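Local coordinates for protein Exo-1,5-alpha-l-arabinofuranobiosidase (Gibberella zeae, PDB 2YDT) that probably hydrolyses alpha-1,5-linked L-arabinan from the chain end, releasing arabinobiose, and holds arabinose and an iminosugar inhibitor in its pocket here, at residues 8-14 with 64-68; 321-327 with 339-345; 333-339 with 356-362. All blocks are in the same frame, centred on the assembly; numbering follows the deposited sequence.

Contact 1: residues 8-14 with 64-68. With SO4 (sulfate ion), chain D.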
# COMPACT_ATOMS: atom_id res chain seq x y z
N GLY A 8 13.42 23.78 8.57
CA GLY A 8 12.48 22.78 9.15
C GLY A 8 12.16 21.64 8.20
O GLY A 8 12.30 21.76 6.98
N LYS A 9 11.74 20.52 8.76
CA LYS A 9 11.44 19.34 7.96
C LYS A 9 9.96 19.07 7.84
O LYS A 9 9.55 18.32 6.96
CB LYS A 9 12.16 18.14 8.53
CG LYS A 9 13.66 18.45 8.54
CD LYS A 9 14.55 17.33 8.87
CE LYS A 9 15.97 17.63 8.38
NZ LYS A 9 16.14 17.48 6.87
N THR A 10 9.15 19.68 8.70
CA THR A 10 7.71 19.49 8.63
C THR A 10 7.04 20.44 7.64
O THR A 10 7.55 21.52 7.32
CB THR A 10 7.04 19.61 10.00
OG1 THR A 10 7.19 20.95 10.51
CG2 THR A 10 7.63 18.60 11.04
N PHE A 11 5.88 20.01 7.14
CA PHE A 11 5.04 20.81 6.25
C PHE A 11 3.67 20.19 6.12
O PHE A 11 3.47 19.00 6.42
CB PHE A 11 5.67 20.97 4.88
CG PHE A 11 5.98 19.67 4.18
CD1 PHE A 11 4.99 18.98 3.47
CD2 PHE A 11 7.26 19.16 4.20
CE1 PHE A 11 5.30 17.80 2.80
CE2 PHE A 11 7.56 17.96 3.55
CZ PHE A 11 6.57 17.29 2.85
N SER A 12 2.70 21.00 5.69
CA SER A 12 1.31 20.55 5.61
C SER A 12 0.72 20.79 4.22
O SER A 12 0.83 21.87 3.65
CB SER A 12 0.45 21.25 6.64
OG SER A 12 0.91 20.97 7.96
N ASN A 13 0.15 19.73 3.65
CA ASN A 13 -0.62 19.85 2.41
C ASN A 13 0.14 20.40 1.23
O ASN A 13 -0.38 21.26 0.50
CB ASN A 13 -1.87 20.67 2.69
CG ASN A 13 -2.63 20.12 3.83
OD1 ASN A 13 -2.69 20.74 4.92
ND2 ASN A 13 -3.17 18.93 3.64
N VAL A 14 1.34 19.91 1.01
CA VAL A 14 2.08 20.26 -0.16
C VAL A 14 1.57 19.43 -1.37
O VAL A 14 1.51 18.22 -1.32
CB VAL A 14 3.60 20.01 0.05
CG1 VAL A 14 4.40 19.99 -1.27
CG2 VAL A 14 4.15 21.07 1.04
N ASP A 64 14.44 17.30 -1.14
CA ASP A 64 14.32 18.14 0.06
C ASP A 64 13.30 17.64 1.05
O ASP A 64 12.62 18.41 1.70
CB ASP A 64 14.08 19.60 -0.34
CG ASP A 64 12.85 19.78 -1.21
OD1 ASP A 64 12.04 18.83 -1.31
OD2 ASP A 64 12.69 20.90 -1.79
N GLY A 65 13.18 16.33 1.15
CA GLY A 65 12.34 15.71 2.15
C GLY A 65 10.85 15.85 1.89
O GLY A 65 10.04 15.73 2.80
N GLY A 66 10.49 16.11 0.64
CA GLY A 66 9.10 16.21 0.27
C GLY A 66 8.53 17.60 0.08
O GLY A 66 7.36 17.75 -0.24
N LYS A 67 9.36 18.63 0.23
CA LYS A 67 8.86 20.00 0.02
C LYS A 67 8.63 20.34 -1.44
O LYS A 67 7.68 21.05 -1.75
CB LYS A 67 9.83 21.02 0.63
CG LYS A 67 9.85 20.90 2.11
CD LYS A 67 10.80 21.91 2.73
CE LYS A 67 10.78 21.77 4.23
NZ LYS A 67 11.69 22.80 4.85
N THR A 68 9.50 19.85 -2.34
CA THR A 68 9.33 20.05 -3.75
C THR A 68 9.57 18.75 -4.53
O THR A 68 10.36 17.89 -4.11
CB THR A 68 10.28 21.12 -4.29
OG1 THR A 68 11.65 20.71 -4.13
CG2 THR A 68 10.00 22.46 -3.56
S SO4 D . 10.74 20.94 12.15
O1 SO4 D . 11.74 20.03 11.63
O2 SO4 D . 9.88 20.32 13.12
O3 SO4 D . 11.47 22.11 12.64
O4 SO4 D . 9.91 21.51 11.08
O HOH W 1 10.99 16.61 5.32

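Contact 2: residues 321-327 with 339-345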
# COMPACT_ATOMS: atom_id res chain seq x y z
N THR A 321 -8.33 13.00 4.57
CA THR A 321 -8.75 11.62 4.30
C THR A 321 -8.57 11.30 2.82
O THR A 321 -8.92 12.10 1.93
CB THR A 321 -10.18 11.44 4.69
OG1 THR A 321 -10.31 11.70 6.10
CG2 THR A 321 -10.68 10.03 4.35
N ALA A 322 -8.01 10.11 2.57
CA ALA A 322 -7.86 9.63 1.20
C ALA A 322 -7.92 8.10 1.17
O ALA A 322 -7.50 7.42 2.11
CB ALA A 322 -6.56 10.12 0.57
N TYR A 323 -8.40 7.56 0.05
CA TYR A 323 -8.34 6.13 -0.21
C TYR A 323 -6.91 5.65 -0.22
O TYR A 323 -6.03 6.25 -0.87
CB TYR A 323 -9.00 5.84 -1.55
CG TYR A 323 -9.06 4.37 -1.93
CD1 TYR A 323 -9.90 3.48 -1.26
CD2 TYR A 323 -8.31 3.88 -3.01
CE1 TYR A 323 -9.98 2.13 -1.63
CE2 TYR A 323 -8.38 2.53 -3.38
CZ TYR A 323 -9.23 1.67 -2.69
OH TYR A 323 -9.34 0.38 -3.07
N THR A 324 -6.68 4.59 0.56
CA THR A 324 -5.35 3.99 0.74
C THR A 324 -4.25 5.04 0.98
O THR A 324 -3.12 4.96 0.49
CB THR A 324 -5.00 2.92 -0.36
OG1 THR A 324 -3.89 2.13 0.07
CG2 THR A 324 -4.68 3.57 -1.74
N ARG A 325 -4.56 6.02 1.82
CA ARG A 325 -3.59 7.01 2.24
C ARG A 325 -2.39 6.27 2.83
O ARG A 325 -2.59 5.34 3.64
CB ARG A 325 -4.25 7.99 3.23
CG ARG A 325 -3.47 9.28 3.45
CD ARG A 325 -4.14 10.20 4.49
NE ARG A 325 -4.21 9.55 5.79
CZ ARG A 325 -4.59 10.15 6.90
NH1 ARG A 325 -4.89 11.44 6.89
NH2 ARG A 325 -4.69 9.45 8.04
N SER A 326 -1.18 6.66 2.43
CA SER A 326 0.02 5.92 2.76
C SER A 326 0.92 6.67 3.69
O SER A 326 0.74 7.89 3.93
CB SER A 326 0.78 5.50 1.50
OG SER A 326 1.03 6.58 0.66
N LEU A 327 1.89 5.95 4.24
CA LEU A 327 2.80 6.48 5.27
C LEU A 327 4.24 6.12 4.99
O LEU A 327 4.55 5.10 4.36
CB LEU A 327 2.41 5.88 6.63
CG LEU A 327 1.00 6.05 7.16
CD1 LEU A 327 0.73 5.14 8.44
CD2 LEU A 327 0.70 7.52 7.48
N ILE A 339 2.70 11.55 5.35
CA ILE A 339 1.37 11.05 5.10
C ILE A 339 0.99 11.54 3.70
O ILE A 339 1.03 12.76 3.43
CB ILE A 339 0.33 11.58 6.14
CG1 ILE A 339 0.91 11.42 7.56
CG2 ILE A 339 -1.02 10.88 5.95
CD1 ILE A 339 0.09 12.11 8.65
N MET A 340 0.71 10.61 2.77
CA MET A 340 0.59 10.91 1.34
C MET A 340 -0.72 10.34 0.83
O MET A 340 -1.08 9.21 1.14
CB MET A 340 1.73 10.28 0.55
CG MET A 340 1.82 10.68 -0.93
SD MET A 340 2.98 9.57 -1.77
CE MET A 340 3.04 10.32 -3.38
N GLY A 341 -1.45 11.13 0.05
CA GLY A 341 -2.71 10.69 -0.53
C GLY A 341 -2.98 11.20 -1.91
O GLY A 341 -2.34 12.18 -2.36
N ALA A 342 -3.90 10.50 -2.59
CA ALA A 342 -4.31 10.91 -3.93
C ALA A 342 -5.82 10.96 -4.04
O ALA A 342 -6.40 10.70 -5.09
CB ALA A 342 -3.64 10.05 -5.03
N GLY A 343 -6.50 11.33 -2.96
CA GLY A 343 -7.90 11.61 -3.05
C GLY A 343 -8.78 10.39 -2.86
O GLY A 343 -8.35 9.35 -2.32
N ILE A 344 -10.03 10.55 -3.27
CA ILE A 344 -11.08 9.60 -2.96
C ILE A 344 -11.50 8.75 -4.15
O ILE A 344 -11.26 9.09 -5.31
CB ILE A 344 -12.35 10.31 -2.40
CG1 ILE A 344 -13.01 11.19 -3.46
CG2 ILE A 344 -11.98 11.18 -1.19
CD1 ILE A 344 -14.35 11.80 -2.98
N LEU A 345 -12.13 7.62 -3.85
CA LEU A 345 -12.69 6.75 -4.86
C LEU A 345 -13.66 7.49 -5.78
O LEU A 345 -14.30 8.46 -5.33
CB LEU A 345 -13.44 5.59 -4.19
CG LEU A 345 -12.53 4.54 -3.56
CD1 LEU A 345 -13.39 3.70 -2.55
CD2 LEU A 345 -11.93 3.66 -4.63
O HOH W 2 -6.02 7.93 -2.96

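Contact 3: residues 333-339 with 356-362. With SO4 (sulfate ion), chain D.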
# COMPACT_ATOMS: atom_id res chain seq x y z
N ASP A 333 15.53 10.42 10.86
CA ASP A 333 14.78 11.02 11.97
C ASP A 333 13.47 10.30 12.13
O ASP A 333 12.45 10.67 11.54
CB ASP A 333 14.58 12.53 11.80
CG ASP A 333 13.99 13.19 13.08
OD1 ASP A 333 13.53 12.45 14.00
OD2 ASP A 333 13.99 14.44 13.16
N PRO A 334 13.46 9.26 12.94
CA PRO A 334 12.30 8.44 13.20
C PRO A 334 11.07 9.19 13.75
O PRO A 334 9.97 8.65 13.72
CB PRO A 334 12.80 7.46 14.25
CG PRO A 334 14.26 7.38 14.01
CD PRO A 334 14.67 8.73 13.62
N ASP A 335 11.25 10.41 14.26
CA ASP A 335 10.12 11.25 14.70
C ASP A 335 9.30 11.77 13.51
O ASP A 335 8.14 12.06 13.66
CB ASP A 335 10.67 12.44 15.50
CG ASP A 335 9.62 13.19 16.28
OD1 ASP A 335 8.52 12.69 16.55
OD2 ASP A 335 9.94 14.33 16.69
N LEU A 336 9.91 11.86 12.34
CA LEU A 336 9.23 12.42 11.16
C LEU A 336 8.37 11.36 10.47
O LEU A 336 8.83 10.21 10.25
CB LEU A 336 10.23 12.99 10.16
CG LEU A 336 11.00 14.25 10.59
CD1 LEU A 336 12.06 14.63 9.49
CD2 LEU A 336 10.02 15.37 10.89
N LEU A 337 7.16 11.75 10.10
CA LEU A 337 6.23 10.85 9.43
C LEU A 337 5.62 11.58 8.23
O LEU A 337 5.00 12.63 8.39
CB LEU A 337 5.13 10.42 10.39
CG LEU A 337 4.01 9.52 9.81
CD1 LEU A 337 4.49 8.05 9.64
CD2 LEU A 337 2.77 9.56 10.70
N MET A 338 5.77 10.99 7.03
CA MET A 338 5.07 11.52 5.84
C MET A 338 3.75 10.79 5.68
O MET A 338 3.68 9.55 5.86
CB MET A 338 5.93 11.35 4.58
CG MET A 338 5.19 11.65 3.29
SD MET A 338 6.29 11.54 1.83
CE MET A 338 6.85 13.14 1.92
N ILE A 339 2.70 11.55 5.35
CA ILE A 339 1.37 11.05 5.10
C ILE A 339 0.99 11.54 3.70
O ILE A 339 1.03 12.76 3.43
CB ILE A 339 0.33 11.58 6.14
CG1 ILE A 339 0.91 11.42 7.56
CG2 ILE A 339 -1.02 10.88 5.95
CD1 ILE A 339 0.09 12.11 8.65
N ALA A 356 0.98 15.66 0.10
CA ALA A 356 1.57 15.02 1.30
C ALA A 356 1.77 16.06 2.38
O ALA A 356 1.85 17.26 2.10
CB ALA A 356 2.88 14.34 0.98
N SER A 357 1.89 15.56 3.61
CA SER A 357 2.34 16.34 4.76
C SER A 357 3.45 15.56 5.46
O SER A 357 3.47 14.33 5.41
CB SER A 357 1.18 16.51 5.74
OG SER A 357 0.09 17.23 5.20
N VAL A 358 4.35 16.27 6.15
CA VAL A 358 5.31 15.64 7.04
C VAL A 358 5.06 16.24 8.42
O VAL A 358 5.08 17.47 8.56
CB VAL A 358 6.76 15.82 6.60
CG1 VAL A 358 7.73 15.41 7.74
CG2 VAL A 358 7.02 15.04 5.32
N VAL A 359 4.79 15.39 9.38
CA VAL A 359 4.51 15.76 10.79
C VAL A 359 5.56 15.12 11.70
O VAL A 359 6.29 14.22 11.30
CB VAL A 359 3.14 15.30 11.23
CG1 VAL A 359 2.06 15.90 10.34
CG2 VAL A 359 3.03 13.75 11.29
N ARG A 360 5.68 15.63 12.93
CA ARG A 360 6.46 15.00 13.96
C ARG A 360 5.54 14.30 14.96
O ARG A 360 4.61 14.90 15.50
CB ARG A 360 7.30 16.07 14.74
CG ARG A 360 8.54 16.45 14.07
CD ARG A 360 9.44 17.35 14.97
NE ARG A 360 10.55 17.76 14.14
CZ ARG A 360 11.61 17.00 13.87
NH1 ARG A 360 11.77 15.83 14.46
NH2 ARG A 360 12.52 17.44 13.05
N LEU A 361 5.84 13.04 15.26
CA LEU A 361 5.04 12.26 16.16
C LEU A 361 5.14 12.87 17.57
O LEU A 361 4.14 12.87 18.30
CB LEU A 361 5.50 10.80 16.17
CG LEU A 361 5.16 10.03 14.91
CD1 LEU A 361 5.91 8.68 14.90
CD2 LEU A 361 3.63 9.88 14.78
N SER A 362 6.32 13.42 17.88
CA SER A 362 6.54 14.12 19.18
C SER A 362 5.56 15.29 19.37
O SER A 362 5.25 15.68 20.51
CB SER A 362 7.98 14.59 19.31
OG SER A 362 8.37 15.54 18.35
S SO4 D . 10.74 20.94 12.15
O1 SO4 D . 11.74 20.03 11.63
O2 SO4 D . 9.88 20.32 13.12
O3 SO4 D . 11.47 22.11 12.64
O4 SO4 D . 9.91 21.51 11.08

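Contact 1: residues 8-14 with 64-68
Phe11 lays its ring against the type I' turn that runs from Asp64 to Lys67. Its CZ comes 3.2 Å from Gly66 O at a slant, while Gly65 O sits at the ring edge, in plane, 3.4 Å from CE2. With CG wedged between the backbone N and the carbonyl carbon (chi1 57°), the ring is directed at the turn. Lys67 covers part of one ring face: its CA stands above the plane near the rim, and its CG touches Phe11 CD2 at 3.8 Å. From there the lysine chain runs fully extended and NZ points at Gly8 O, though the modelled 2.4 Å is too short to be taken literally. Val14 adds CG1, 3.5 Å from Lys67 O. A water donates to both Lys9 O and Gly65 O, bridging the two backbones. A sulfate, probably from the crystallisation liquor, takes hydrogen bonds from Lys9 N, Thr10 N and Thr10 OG1. Asp64 reaches round the turn to Thr68: OD1 accepts from its N (2.9 Å) and OD2 from its OG1. With Ser62 and Trp69 this makes an Asp-box, in the loop between the third and fourth strands of a sialidase-like propeller blade, here meeting strand 11-17 of the neighbouring blade.

Contact 2: residues 321-327 with 339-345
The Tyr323 ring carries Leu345 on one face: CD2 stands over its centre, 3.7 Å from the centroid and 3° off the normal, a CH-pi contact. Leu345 CG reaches Tyr323 CD1 at the same separation, so the branch straddles ring centre and rim. Tyr323 CG is anti to its N (chi1 -178°), which swings the ring to this leucine. The guanidinium of Arg325 is covered on one face by Ile339 CG2, offset toward the rim and 3.5 Å from NE; the bend at chi3 (62°) folds the group over that methyl, while NE bonds Ser293 OG and NH1 bonds Ser298 O. Beyond Arg325 the backbones pair as an antiparallel ladder: Ser326 N donates to Met340 O at 2.9 Å and Met340 N to Ser326 O. At the loop end Tyr323 N donates to Gly343 O at 3.0 Å. Ala322 CB nestles against Gly341, 4.0 Å from its CA. Tyr323 and Leu345 line the inhibitor and arabinose pockets respectively, Tyr323 OH making a weak bond to the iminosugar nitrogen. The hairpin and the loop leading into it stand between strand 28-35, touched by Tyr323, Ser326 and Met340, and strand 277-281, touched by Ser326 and Leu327.

Contact 3: residues 333-339 with 356-362
Leu336 fills the hollow beneath the Arg360 guanidinium, its CD2 centred under the plane and 3.7 Å from Arg360 CG. The same methyl also meets Val358 CG1, so one leucine branch bridges two side chains of the facing strand. Farther along this face Val358 CG2 slots against Met338, whose chain bends at chi3 (-87°) to bring CE within 3.9 Å. On the other face Leu337 CB fits beside Val359 CG2, and Leu337 CD2 approaches Leu361 CD2 at 4.2 Å. Four backbone bonds through the Leu337-Val359 and Ile339-Ser357 pairs hold these bumps in register. At the Leu336-Arg360 end of the pair, Arg360 is gripped at its edge. NH1 reaches Asp333 OD2 at 2.9 Å and, more loosely, Asp335 OD2 at 3.3 Å, forming a salt-bridge network, while NE and NH2 hold the sulfate. The Asp335 carboxylate has a second task: the syn lone pairs of OD1 and OD2 receive Ser362 N (2.7 Å) and Ser362 OG (2.6 Å), tying the turn to the first turn of helix 361-364. Asp333 OD1 closes an Asx turn onto Asp335 N. Strands 336-341 and 354-360 are the middle pair of their four-stranded antiparallel sheet, with 326-330 beyond one and 11-17 beyond the other; Ile300 of strand 300-303 lies against Leu337, Ile339 and Leu361.

From the N terminus, contact 1 comes first: residues 8-14, at the start of the modelled chain, meet the loop 64-68 of the neighbouring blade, and this contact is closed well before the others open. Contacts 2 and 3 then cross, since their segments alternate and both contain Ile339; strand 336-341 pairs with 326-330 in contact 2 and with 354-360 in contact 3. Strand 11-17 completes this sheet by backbone hydrogen bonds to 354-360, as from Val358 N to Phe11 O, so the chain's beginning and end share one blade, the closure familiar in beta-propellers. The sulfate links contacts 1 and 3, whereas contact 2 leads to the sugar pocket.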